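Local coordinates for protein formyltransferase (Francisella tularensis subsp. tularensis, PDB 4NV1) that belongs to the formyltransferase family and binds dTDP-4-amino-4,6-dideoxyglucose in a pocket lined by a Rossmann-like domain and the C-terminal dimerization region, at residues A208-Y211 with L212-M215; K157-E160 with L161-V165; F37-Q40 with T41-A44; F80-K83 with L84-V88. One frame throughout, in Å; residues are numbered along the deposited sequence.

Contact 1: A208-Y211 with L212-M215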
ATOM      1  N   ALA A 208       7.567  12.192  -2.814  1.00 23.73           N
ATOM      2  CA  ALA A 208       6.277  11.576  -3.139  1.00 26.33           C
ATOM      3  C   ALA A 208       6.038  10.536  -2.090  1.00 22.90           C
ATOM      4  O   ALA A 208       4.936  10.410  -1.583  1.00 27.13           O
ATOM      5  CB  ALA A 208       6.263  10.962  -4.549  1.00 28.69           C
ATOM      6  N   ILE A 209       7.086   9.788  -1.784  1.00 22.27           N
ATOM      7  CA  ILE A 209       6.997   8.757  -0.789  1.00 26.55           C
ATOM      8  C   ILE A 209       6.679   9.305   0.604  1.00 28.75           C
ATOM      9  O   ILE A 209       5.819   8.747   1.313  1.00 29.13           O
ATOM     10  CB  ILE A 209       8.243   7.882  -0.812  1.00 23.57           C
ATOM     11  CG1 ILE A 209       8.128   7.031  -2.055  1.00 23.59           C
ATOM     12  CG2 ILE A 209       8.355   7.039   0.450  1.00 24.71           C
ATOM     13  CD1 ILE A 209       9.435   6.371  -2.416  1.00 23.07           C
ATOM     14  N   ASP A 210       7.373  10.367   0.992  1.00 23.27           N
ATOM     15  CA  ASP A 210       7.138  11.022   2.294  1.00 22.71           C
ATOM     16  C   ASP A 210       5.731  11.545   2.279  1.00 21.99           C
ATOM     17  O   ASP A 210       5.024  11.252   3.213  1.00 19.58           O
ATOM     18  CB  ASP A 210       8.165  12.099   2.637  1.00 25.22           C
ATOM     19  CG  ASP A 210       9.530  11.499   2.952  1.00 23.88           C
ATOM     20  OD1 ASP A 210       9.665  10.251   3.088  1.00 23.79           O
ATOM     21  OD2 ASP A 210      10.481  12.295   3.046  1.00 30.98           O
ATOM     22  N   TYR A 211       5.279  12.168   1.201  1.00 23.01           N
ATOM     23  CA  TYR A 211       3.889  12.600   1.174  1.00 24.99           C
ATOM     24  C   TYR A 211       2.880  11.404   1.311  1.00 24.51           C
ATOM     25  O   TYR A 211       1.873  11.473   2.042  1.00 21.92           O
ATOM     26  CB  TYR A 211       3.606  13.391  -0.101  1.00 24.84           C
ATOM     27  CG  TYR A 211       2.135  13.644  -0.321  1.00 25.07           C
ATOM     28  CD1 TYR A 211       1.507  14.739   0.222  1.00 25.91           C
ATOM     29  CD2 TYR A 211       1.363  12.746  -1.038  1.00 26.50           C
ATOM     30  CE1 TYR A 211       0.151  14.958   0.047  1.00 29.69           C
ATOM     31  CE2 TYR A 211       0.019  12.956  -1.228  1.00 27.15           C
ATOM     32  CZ  TYR A 211      -0.607  14.042  -0.663  1.00 30.07           C
ATOM     33  OH  TYR A 211      -1.974  14.236  -0.831  1.00 30.65           O
ATOM     34  N   LEU A 212       3.095  10.349   0.538  1.00 23.73           N
ATOM     35  CA  LEU A 212       2.176   9.198   0.527  1.00 23.51           C
ATOM     36  C   LEU A 212       2.114   8.498   1.903  1.00 23.39           C
ATOM     37  O   LEU A 212       1.028   8.183   2.440  1.00 20.53           O
ATOM     38  CB  LEU A 212       2.575   8.225  -0.599  1.00 21.22           C
ATOM     39  CG  LEU A 212       2.189   8.824  -1.948  1.00 20.62           C
ATOM     40  CD1 LEU A 212       2.794   8.083  -3.123  1.00 20.92           C
ATOM     41  CD2 LEU A 212       0.680   8.970  -2.066  1.00 20.54           C
ATOM     42  N   ARG A 213       3.278   8.298   2.513  1.00 20.48           N
ATOM     43  CA  ARG A 213       3.289   7.753   3.842  1.00 20.14           C
ATOM     44  C   ARG A 213       2.704   8.646   4.936  1.00 21.72           C
ATOM     45  O   ARG A 213       2.027   8.137   5.871  1.00 19.40           O
ATOM     46  CB  ARG A 213       4.630   7.121   4.213  1.00 20.95           C
ATOM     47  CG  ARG A 213       5.722   8.118   4.618  1.00 20.31           C
ATOM     48  CD  ARG A 213       7.078   7.489   4.482  1.00 19.27           C
ATOM     49  NE  ARG A 213       8.217   8.377   4.698  1.00 20.70           N
ATOM     50  CZ  ARG A 213       8.935   8.408   5.819  1.00 21.33           C
ATOM     51  NH1 ARG A 213       8.569   7.717   6.863  1.00 20.13           N
ATOM     52  NH2 ARG A 213      10.012   9.193   5.925  1.00 23.51           N
ATOM     53  N   ALA A 214       2.861   9.959   4.798  1.00 19.77           N
ATOM     54  CA  ALA A 214       2.285  10.882   5.783  1.00 21.31           C
ATOM     55  C   ALA A 214       0.750  10.828   5.720  1.00 22.11           C
ATOM     56  O   ALA A 214       0.065  11.060   6.695  1.00 17.84           O
ATOM     57  CB  ALA A 214       2.714  12.320   5.525  1.00 20.24           C
ATOM     58  N   MET A 215       0.203  10.529   4.541  1.00 24.80           N
ATOM     59  CA  MET A 215      -1.236  10.429   4.339  1.00 24.33           C
ATOM     60  C   MET A 215      -1.870   9.049   4.504  1.00 24.75           C
ATOM     61  O   MET A 215      -3.089   8.920   4.311  1.00 20.84           O
ATOM     62  CB  MET A 215      -1.586  10.957   2.939  1.00 29.08           C
ATOM     63  CG  MET A 215      -1.249  12.405   2.652  1.00 29.69           C
ATOM     64  SD  MET A 215      -2.063  13.645   3.659  1.00 35.94           S
ATOM     65  CE  MET A 215      -3.633  13.795   2.866  1.00 38.12           C
TER
HETATM   66  O   HOH W   1      12.278  10.964   4.029  1.00 34.66           O
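The Y211 ring lies over the side chain of M215, whose CG sits 4.0 Å from the ring centroid, 21° off the normal and displaced toward the rim nearest CZ. This CH-pi contact is joined by a Met-aromatic one, with SD approaching obliquely at 5.0 Å from the centroid. The methionine is bent at both chi2 and chi3, which leaves CG over the ring and carries SD and CE out beyond its hydroxyl end. On the ring's CD2 side, L212 brings CD2 to within 4.0 Å of Y211 CD2. These residues form the last turns of helix 205-214 in the C-terminal dimerization domain; Y211 O accepts from M215 N at 3.2 Å as the backbone leaves helical geometry. The helix packs on the second subunit, A208 meeting A208 of that chain and L212 meeting its L237. On another side of the helix, D210 and R213 run side by side in a salt bridge. NE (2.9 Å) and NH2 (3.0 Å) of R213 both grip D210 OD1 from one face of the carboxylate, while OD1 stays in the guanidinium plane; the two planes stand 61° apart. D210 OD2 has its own ion pair with K114, and R213 NH1 donates to the carbonyls of N142 and E145, so this buried arginine is held at three nitrogens.

Contact 2: K157-E160 with L161-V165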
ATOM      1  N   LYS A 157       4.337   7.473  23.899  1.00 27.27           N
ATOM      2  CA  LYS A 157       5.238   8.393  24.610  1.00 24.25           C
ATOM      3  C   LYS A 157       4.391   9.263  25.561  1.00 21.17           C
ATOM      4  O   LYS A 157       4.708   9.469  26.725  1.00 25.18           O
ATOM      5  CB  LYS A 157       6.000   9.227  23.581  1.00 27.84           C
ATOM      6  CG  LYS A 157       6.943  10.261  24.194  1.00 27.24           C
ATOM      7  CD  LYS A 157       8.027   9.574  25.022  1.00 26.84           C
ATOM      8  CE  LYS A 157       8.982   8.779  24.171  1.00 35.40           C
ATOM      9  NZ  LYS A 157       9.721   7.874  25.081  1.00 36.88           N
ATOM     10  N   GLU A 158       3.254   9.709  25.069  1.00 20.80           N
ATOM     11  CA  GLU A 158       2.281  10.459  25.836  1.00 22.36           C
ATOM     12  C   GLU A 158       1.993   9.805  27.137  1.00 26.07           C
ATOM     13  O   GLU A 158       2.119  10.484  28.121  1.00 21.84           O
ATOM     14  CB  GLU A 158       0.944  10.604  25.156  1.00 24.65           C
ATOM     15  CG  GLU A 158       0.838  11.687  24.093  1.00 23.69           C
ATOM     16  CD  GLU A 158      -0.534  11.647  23.429  1.00 30.72           C
ATOM     17  OE1 GLU A 158      -0.779  10.637  22.719  1.00 35.11           O
ATOM     18  OE2 GLU A 158      -1.357  12.596  23.581  1.00 34.03           O
ATOM     19  N   VAL A 159       1.586   8.532  27.114  1.00 27.98           N
ATOM     20  CA  VAL A 159       1.279   7.760  28.319  1.00 27.84           C
ATOM     21  C   VAL A 159       2.466   7.491  29.258  1.00 24.65           C
ATOM     22  O   VAL A 159       2.370   7.605  30.496  1.00 23.87           O
ATOM     23  CB  VAL A 159       0.573   6.463  27.916  1.00 29.24           C
ATOM     24  CG1 VAL A 159       0.409   5.590  29.126  1.00 31.98           C
ATOM     25  CG2 VAL A 159      -0.797   6.803  27.337  1.00 30.97           C
ATOM     26  N   GLU A 160       3.624   7.235  28.670  1.00 23.51           N
ATOM     27  CA  GLU A 160       4.860   7.179  29.436  1.00 24.24           C
ATOM     28  C   GLU A 160       5.269   8.507  30.089  1.00 23.60           C
ATOM     29  O   GLU A 160       5.660   8.551  31.260  1.00 22.10           O
ATOM     30  CB  GLU A 160       5.949   6.586  28.546  1.00 29.43           C
ATOM     31  CG  GLU A 160       7.302   6.631  29.210  1.00 34.75           C
ATOM     32  CD  GLU A 160       8.457   6.648  28.217  1.00 41.05           C
ATOM     33  OE1 GLU A 160       9.589   6.612  28.734  1.00 41.33           O
ATOM     34  OE2 GLU A 160       8.270   6.736  26.975  1.00 45.27           O
ATOM     35  N   LEU A 161       5.068   9.620  29.397  1.00 22.36           N
ATOM     36  CA  LEU A 161       5.379  10.918  29.991  1.00 22.29           C
ATOM     37  C   LEU A 161       4.375  11.286  31.091  1.00 24.39           C
ATOM     38  O   LEU A 161       4.723  11.781  32.134  1.00 21.20           O
ATOM     39  CB  LEU A 161       5.424  12.029  28.966  1.00 21.29           C
ATOM     40  CG  LEU A 161       6.529  11.926  27.915  1.00 22.39           C
ATOM     41  CD1 LEU A 161       6.461  13.169  27.076  1.00 22.33           C
ATOM     42  CD2 LEU A 161       7.969  11.933  28.414  1.00 23.52           C
ATOM     43  N   PHE A 162       3.113  10.916  30.926  1.00 24.35           N
ATOM     44  CA  PHE A 162       2.111  11.252  31.935  1.00 22.32           C
ATOM     45  C   PHE A 162       2.344  10.404  33.185  1.00 24.60           C
ATOM     46  O   PHE A 162       2.204  10.864  34.334  1.00 20.21           O
ATOM     47  CB  PHE A 162       0.735  10.978  31.331  1.00 22.01           C
ATOM     48  CG  PHE A 162      -0.393  11.151  32.286  1.00 22.22           C
ATOM     49  CD1 PHE A 162      -0.817  12.408  32.631  1.00 26.82           C
ATOM     50  CD2 PHE A 162      -1.071  10.073  32.769  1.00 27.99           C
ATOM     51  CE1 PHE A 162      -1.893  12.584  33.495  1.00 28.87           C
ATOM     52  CE2 PHE A 162      -2.117  10.218  33.660  1.00 30.88           C
ATOM     53  CZ  PHE A 162      -2.535  11.480  34.019  1.00 31.36           C
ATOM     54  N   THR A 163       2.665   9.127  32.957  1.00 25.65           N
ATOM     55  CA  THR A 163       3.028   8.226  34.043  1.00 24.22           C
ATOM     56  C   THR A 163       4.185   8.866  34.877  1.00 26.22           C
ATOM     57  O   THR A 163       4.136   8.904  36.091  1.00 26.46           O
ATOM     58  CB  THR A 163       3.429   6.853  33.480  1.00 25.01           C
ATOM     59  OG1 THR A 163       2.369   6.299  32.691  1.00 24.55           O
ATOM     60  CG2 THR A 163       3.855   5.900  34.548  1.00 27.29           C
ATOM     61  N   LYS A 164       5.187   9.419  34.216  1.00 25.69           N
ATOM     62  CA  LYS A 164       6.361  10.008  34.870  1.00 25.51           C
ATOM     63  C   LYS A 164       6.045  11.277  35.643  1.00 24.98           C
ATOM     64  O   LYS A 164       6.742  11.606  36.582  1.00 26.29           O
ATOM     65  CB  LYS A 164       7.426  10.274  33.814  1.00 28.70           C
ATOM     66  CG  LYS A 164       8.836  10.548  34.342  1.00 37.35           C
ATOM     67  CD  LYS A 164       9.899  10.679  33.247  1.00 35.30           C
ATOM     68  CE  LYS A 164      11.222  11.212  33.793  1.00 43.62           C
ATOM     69  NZ  LYS A 164      11.882  12.089  32.770  1.00 42.13           N
ATOM     70  N   VAL A 165       5.015  12.033  35.277  1.00 24.85           N
ATOM     71  CA  VAL A 165       4.827  13.319  35.919  1.00 23.01           C
ATOM     72  C   VAL A 165       3.523  13.466  36.719  1.00 21.15           C
ATOM     73  O   VAL A 165       3.323  14.506  37.372  1.00 17.14           O
ATOM     74  CB  VAL A 165       4.943  14.513  34.950  1.00 23.56           C
ATOM     75  CG1 VAL A 165       6.341  14.625  34.342  1.00 24.91           C
ATOM     76  CG2 VAL A 165       3.807  14.528  33.913  1.00 21.82           C
TER
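K157 lays its aliphatic chain against L161 one turn along helix 147-170, with CD 4.0 Å from L161 CG and CG about as near to the leucine's CD1. This is the close-packed side: L161 also rests on I121 and I135 of the neighbouring strands, so the helix is seated on the central sheet of the Rossmann-like domain. F162 turns its ring away from the first segment to stack on F19 and meet F72 edge-to-face. E158 reaches H75 of the ligand pocket through OE1. The opposite character is found at E160, T163 and K164, all exposed. K157, partly exposed, bends at chi2 (62°) and chi3 (68°), and K157 NZ makes a salt bridge to E160 OE2 at 2.6 Å, on the syn side of the carboxylate. T163 turns OG1 beside its own backbone N (chi1 -57°), where it donates to V159 O at 2.6 Å while T163 N binds the same oxygen at 2.9 Å. The two donors come from opposite faces of the carbonyl plane. The hydroxyl's proton is thus used within the helix, and K157 serves both environments, its methylenes covering leucine while its ammonium is probably neutralised by E160.

Contact 3: F37-Q40 with T41-A44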
ATOM      1  N   PHE A  37     -20.121  14.251  22.788  1.00 46.02           N
ATOM      2  CA  PHE A  37     -21.440  13.756  22.368  1.00 51.39           C
ATOM      3  C   PHE A  37     -21.267  12.997  21.066  1.00 48.44           C
ATOM      4  O   PHE A  37     -21.769  11.871  20.960  1.00 49.71           O
ATOM      5  CB  PHE A  37     -22.492  14.877  22.294  1.00 50.09           C
ATOM      6  CG  PHE A  37     -23.159  15.167  23.624  1.00 53.99           C
ATOM      7  CD1 PHE A  37     -23.963  14.212  24.235  1.00 55.80           C
ATOM      8  CD2 PHE A  37     -22.978  16.388  24.269  1.00 60.56           C
ATOM      9  CE1 PHE A  37     -24.591  14.464  25.445  1.00 59.94           C
ATOM     10  CE2 PHE A  37     -23.583  16.645  25.488  1.00 61.67           C
ATOM     11  CZ  PHE A  37     -24.399  15.685  26.073  1.00 66.70           C
ATOM     12  N   LYS A  38     -20.446  13.549  20.166  1.00 53.46           N
ATOM     13  CA  LYS A  38     -20.037  12.866  18.927  1.00 49.69           C
ATOM     14  C   LYS A  38     -19.526  11.451  19.192  1.00 53.13           C
ATOM     15  O   LYS A  38     -19.368  10.629  18.278  1.00 50.87           O
ATOM     16  CB  LYS A  38     -18.980  13.681  18.195  1.00 50.60           C
ATOM     17  CG  LYS A  38     -19.451  15.095  17.947  1.00 56.34           C
ATOM     18  CD  LYS A  38     -18.737  15.825  16.829  1.00 63.30           C
ATOM     19  CE  LYS A  38     -19.477  17.123  16.526  1.00 71.97           C
ATOM     20  NZ  LYS A  38     -18.790  18.024  15.555  1.00 77.21           N
ATOM     21  N   SER A  39     -19.336  11.152  20.472  1.00 42.28           N
ATOM     22  CA  SER A  39     -18.598   9.987  20.879  1.00 45.33           C
ATOM     23  C   SER A  39     -19.513   8.951  21.556  1.00 46.62           C
ATOM     24  O   SER A  39     -19.017   7.947  22.081  1.00 46.78           O
ATOM     25  CB  SER A  39     -17.416  10.474  21.750  1.00 44.47           C
ATOM     26  OG  SER A  39     -16.597   9.413  22.221  1.00 46.86           O
ATOM     27  N   GLN A  40     -20.836   9.149  21.481  1.00 54.96           N
ATOM     28  CA  GLN A  40     -21.827   8.320  22.210  1.00 59.81           C
ATOM     29  C   GLN A  40     -21.754   6.806  21.921  1.00 65.11           C
ATOM     30  O   GLN A  40     -22.020   5.948  22.776  1.00 55.42           O
ATOM     31  CB  GLN A  40     -23.230   8.838  21.881  1.00 63.38           C
ATOM     32  CG  GLN A  40     -24.338   8.366  22.825  1.00 74.58           C
ATOM     33  CD  GLN A  40     -24.825   9.406  23.835  1.00 76.72           C
ATOM     34  OE1 GLN A  40     -25.111   9.073  24.999  1.00 76.67           O
ATOM     35  NE2 GLN A  40     -24.938  10.665  23.397  1.00 64.38           N
ATOM     36  N   THR A  41     -21.375   6.479  20.688  1.00 71.46           N
ATOM     37  CA  THR A  41     -21.330   5.090  20.238  1.00 71.53           C
ATOM     38  C   THR A  41     -19.975   4.453  20.519  1.00 67.57           C
ATOM     39  O   THR A  41     -19.921   3.337  21.043  1.00 71.49           O
ATOM     40  CB  THR A  41     -21.631   4.961  18.722  1.00 77.82           C
ATOM     41  OG1 THR A  41     -22.659   5.892  18.340  1.00 66.30           O
ATOM     42  CG2 THR A  41     -22.019   3.508  18.360  1.00 67.59           C
ATOM     43  N   SER A  42     -18.886   5.140  20.173  1.00 59.54           N
ATOM     44  CA  SER A  42     -17.558   4.560  20.380  1.00 51.32           C
ATOM     45  C   SER A  42     -17.531   4.094  21.801  1.00 48.32           C
ATOM     46  O   SER A  42     -17.078   2.969  22.089  1.00 42.49           O
ATOM     47  CB  SER A  42     -16.450   5.585  20.183  1.00 50.62           C
ATOM     48  OG  SER A  42     -16.911   6.835  20.658  1.00 55.30           O
ATOM     49  N   PHE A  43     -18.051   4.978  22.658  1.00 53.02           N
ATOM     50  CA  PHE A  43     -18.092   4.754  24.113  1.00 60.83           C
ATOM     51  C   PHE A  43     -19.441   4.298  24.691  1.00 60.94           C
ATOM     52  O   PHE A  43     -19.794   4.668  25.819  1.00 55.21           O
ATOM     53  CB  PHE A  43     -17.605   6.002  24.879  1.00 59.85           C
ATOM     54  CG  PHE A  43     -16.110   6.192  24.877  1.00 56.74           C
ATOM     55  CD1 PHE A  43     -15.251   5.118  25.059  1.00 57.10           C
ATOM     56  CD2 PHE A  43     -15.566   7.459  24.720  1.00 51.54           C
ATOM     57  CE1 PHE A  43     -13.884   5.298  25.073  1.00 54.40           C
ATOM     58  CE2 PHE A  43     -14.198   7.643  24.752  1.00 46.31           C
ATOM     59  CZ  PHE A  43     -13.363   6.562  24.914  1.00 49.39           C
ATOM     60  N   ALA A  44     -20.158   3.461  23.940  1.00 57.04           N
ATOM     61  CA  ALA A  44     -21.445   2.916  24.370  1.00 56.42           C
ATOM     62  C   ALA A  44     -21.364   1.959  25.590  1.00 54.22           C
ATOM     63  O   ALA A  44     -22.088   2.191  26.549  1.00 57.98           O
ATOM     64  CB  ALA A  44     -22.179   2.309  23.172  1.00 55.82           C
TER
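S39 faces S42 and F43 across a tight bend in the loop between strand 29-35 and helix 44-48, part of the Rossmann-like domain. The bend runs into a type I beta turn from T41 to A44, and F43 occupies the N-cap position of the helix.

Hydrogen bonding centres on the carbonyl of S39, which accepts from two donors. F43 N comes to S39 O at 3.2 Å with a fairly straight N-H (162°), nearly in line with the carbonyl bond. S42 OG donates to the same oxygen at 2.8 Å, but from well to the side and above the carbonyl plane, with a C=O...OG angle of 114°. The serine manages this because its hydroxyl is tucked between its own backbone N and carbonyl carbon (chi1 36°). Within the turn, A44 N closes on T41 O at 2.9 Å.

Van der Waals contact is supplied by S39 and F43, the buried members of the group. The S39 hydroxyl swings opposite the backbone N and thereby reaches the phenyl ring obliquely. Beyond it the ring packs on R13 and L16 of helix 13-24, while S39 itself touches D11. Q40, T41, S42 and A44 are exposed, with A44 CB approaching Q40 O at 3.7 Å. S39 OG stands 3.3 Å from F43 CD2 and 3.0 Å from S42 OG.

Contact 4: F80-K83 with L84-V88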
ATOM      1  N   PHE A  80     -11.460  23.676  25.822  1.00 39.67           N
ATOM      2  CA  PHE A  80     -11.906  24.031  27.149  1.00 36.28           C
ATOM      3  C   PHE A  80     -12.137  25.532  27.089  1.00 38.38           C
ATOM      4  O   PHE A  80     -11.347  26.256  26.482  1.00 41.77           O
ATOM      5  CB  PHE A  80     -10.822  23.738  28.205  1.00 36.29           C
ATOM      6  CG  PHE A  80     -10.649  22.295  28.632  1.00 28.36           C
ATOM      7  CD1 PHE A  80     -11.016  21.212  27.860  1.00 36.55           C
ATOM      8  CD2 PHE A  80     -10.017  22.042  29.823  1.00 25.39           C
ATOM      9  CE1 PHE A  80     -10.803  19.907  28.296  1.00 29.03           C
ATOM     10  CE2 PHE A  80      -9.768  20.767  30.253  1.00 27.30           C
ATOM     11  CZ  PHE A  80     -10.182  19.688  29.494  1.00 29.08           C
ATOM     12  N   PRO A  81     -13.226  26.019  27.703  1.00 41.92           N
ATOM     13  CA  PRO A  81     -13.489  27.454  27.806  1.00 42.47           C
ATOM     14  C   PRO A  81     -12.413  28.246  28.525  1.00 41.97           C
ATOM     15  O   PRO A  81     -11.703  27.704  29.347  1.00 45.36           O
ATOM     16  CB  PRO A  81     -14.783  27.521  28.612  1.00 45.34           C
ATOM     17  CG  PRO A  81     -15.481  26.255  28.244  1.00 50.20           C
ATOM     18  CD  PRO A  81     -14.446  25.214  27.886  1.00 43.96           C
ATOM     19  N   ALA A  82     -12.308  29.540  28.254  1.00 43.10           N
ATOM     20  CA  ALA A  82     -11.202  30.316  28.792  1.00 43.44           C
ATOM     21  C   ALA A  82     -11.237  30.365  30.304  1.00 41.86           C
ATOM     22  O   ALA A  82     -10.219  30.230  30.938  1.00 40.27           O
ATOM     23  CB  ALA A  82     -11.180  31.722  28.211  1.00 44.91           C
ATOM     24  N   LYS A  83     -12.412  30.532  30.891  1.00 44.92           N
ATOM     25  CA  LYS A  83     -12.489  30.853  32.304  1.00 42.00           C
ATOM     26  C   LYS A  83     -12.338  29.560  33.085  1.00 37.79           C
ATOM     27  O   LYS A  83     -11.882  29.561  34.238  1.00 37.18           O
ATOM     28  CB  LYS A  83     -13.848  31.492  32.607  1.00 55.11           C
ATOM     29  CG  LYS A  83     -14.426  32.237  31.416  1.00 63.31           C
ATOM     30  CD  LYS A  83     -15.265  33.432  31.833  1.00 76.68           C
ATOM     31  CE  LYS A  83     -15.157  34.564  30.817  1.00 77.94           C
ATOM     32  NZ  LYS A  83     -15.909  35.756  31.297  1.00 74.35           N
ATOM     33  N   LEU A  84     -12.712  28.438  32.466  1.00 31.43           N
ATOM     34  CA  LEU A  84     -12.366  27.156  33.102  1.00 32.92           C
ATOM     35  C   LEU A  84     -10.833  27.053  33.253  1.00 30.87           C
ATOM     36  O   LEU A  84     -10.304  26.892  34.321  1.00 34.95           O
ATOM     37  CB  LEU A  84     -12.869  26.015  32.254  1.00 28.19           C
ATOM     38  CG  LEU A  84     -12.546  24.673  32.904  1.00 32.20           C
ATOM     39  CD1 LEU A  84     -13.117  24.377  34.283  1.00 27.99           C
ATOM     40  CD2 LEU A  84     -12.938  23.591  31.937  1.00 29.08           C
ATOM     41  N   VAL A  85     -10.146  27.262  32.155  1.00 32.20           N
ATOM     42  CA  VAL A  85      -8.694  27.155  32.010  1.00 37.31           C
ATOM     43  C   VAL A  85      -8.001  28.220  32.851  1.00 36.68           C
ATOM     44  O   VAL A  85      -6.946  27.946  33.426  1.00 28.68           O
ATOM     45  CB  VAL A  85      -8.363  27.309  30.511  1.00 40.16           C
ATOM     46  CG1 VAL A  85      -6.951  27.775  30.258  1.00 44.99           C
ATOM     47  CG2 VAL A  85      -8.651  26.021  29.773  1.00 38.67           C
ATOM     48  N   ASN A  86      -8.595  29.407  32.951  1.00 35.50           N
ATOM     49  CA  ASN A  86      -8.052  30.467  33.808  1.00 39.47           C
ATOM     50  C   ASN A  86      -8.370  30.287  35.279  1.00 37.29           C
ATOM     51  O   ASN A  86      -7.721  30.910  36.122  1.00 44.27           O
ATOM     52  CB  ASN A  86      -8.633  31.813  33.412  1.00 44.33           C
ATOM     53  CG  ASN A  86      -8.145  32.269  32.066  1.00 48.09           C
ATOM     54  OD1 ASN A  86      -7.068  31.872  31.603  1.00 46.95           O
ATOM     55  ND2 ASN A  86      -8.956  33.091  31.410  1.00 54.73           N
ATOM     56  N   SER A  87      -9.302  29.403  35.617  1.00 31.58           N
ATOM     57  CA  SER A  87      -9.698  29.256  37.021  1.00 36.13           C
ATOM     58  C   SER A  87      -9.341  27.918  37.703  1.00 37.38           C
ATOM     59  O   SER A  87      -9.314  27.820  38.922  1.00 37.22           O
ATOM     60  CB  SER A  87     -11.226  29.460  37.116  1.00 42.84           C
ATOM     61  OG  SER A  87     -11.644  30.452  36.180  1.00 47.87           O
ATOM     62  N   VAL A  88      -9.084  26.877  36.925  1.00 29.43           N
ATOM     63  CA  VAL A  88      -8.721  25.577  37.439  1.00 28.90           C
ATOM     64  C   VAL A  88      -7.463  25.251  36.654  1.00 28.67           C
ATOM     65  O   VAL A  88      -7.382  25.518  35.450  1.00 28.43           O
ATOM     66  CB  VAL A  88      -9.809  24.542  37.021  1.00 34.69           C
ATOM     67  CG1 VAL A  88      -9.456  23.167  37.514  1.00 32.90           C
ATOM     68  CG2 VAL A  88     -11.188  24.948  37.526  1.00 33.39           C
TER
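The short helix 82-87 belongs to the crossover of a beta-alpha-beta unit, between strands 70-74 and 89-94 of the central sheet, and this contact spans the helix and the two residues leading into it. P81 holds the N-cap position, and its carbonyl receives V85 N at 3.2 Å with a nearly straight N-H (169°). F80, just ahead of the helix, points its side chain toward it. Its CB meets V85 CG2 at 3.5 Å, and that methyl also lies near the plane of the phenyl ring, at its edge. L84 comes to the same ring obliquely, CD2 to CD2 at 3.9 Å. The leucine gets there with CG turned away from its own backbone N (chi1 -179°). Beyond the contact, F80, P81 and L84 share M57 of helix 57-60, while F80 touches V9 and L84 touches F7 of strand 4-9. On the outer side, N86 N donates to A82 O at 2.7 Å, in the carbonyl plane, and N86 ND2 bonds E126 OE1. The chemistry is therefore divided: hydrocarbon contacts fasten the start of the helix to the sheet, while polar bonding on its outer side is met by the backbone and an acidic neighbour.

How the contacts relate
The four contacts are separate sites, none touching another. Contact 2, contact 3 and contact 4 belong to the Rossmann-like part of the chain, with neighbouring centres 24 to 26 Å apart, whereas contact 1 lies in the C-terminal dimerization region, its centre 38 Å from that of contact 4 across the chain's middle. Three of them lie near the bound dTDP-4-amino-4,6-dideoxyglucose: the side chains of M215 in contact 1 and E158 in contact 2 come to about 7 Å from it, and S39 of contact 3 to about 8 Å. In contact 4, F80 stays about 11 Å off. M215 also touches the pocket residue Y191, and E158 bonds H75, consistent with second-shell places behind the pocket.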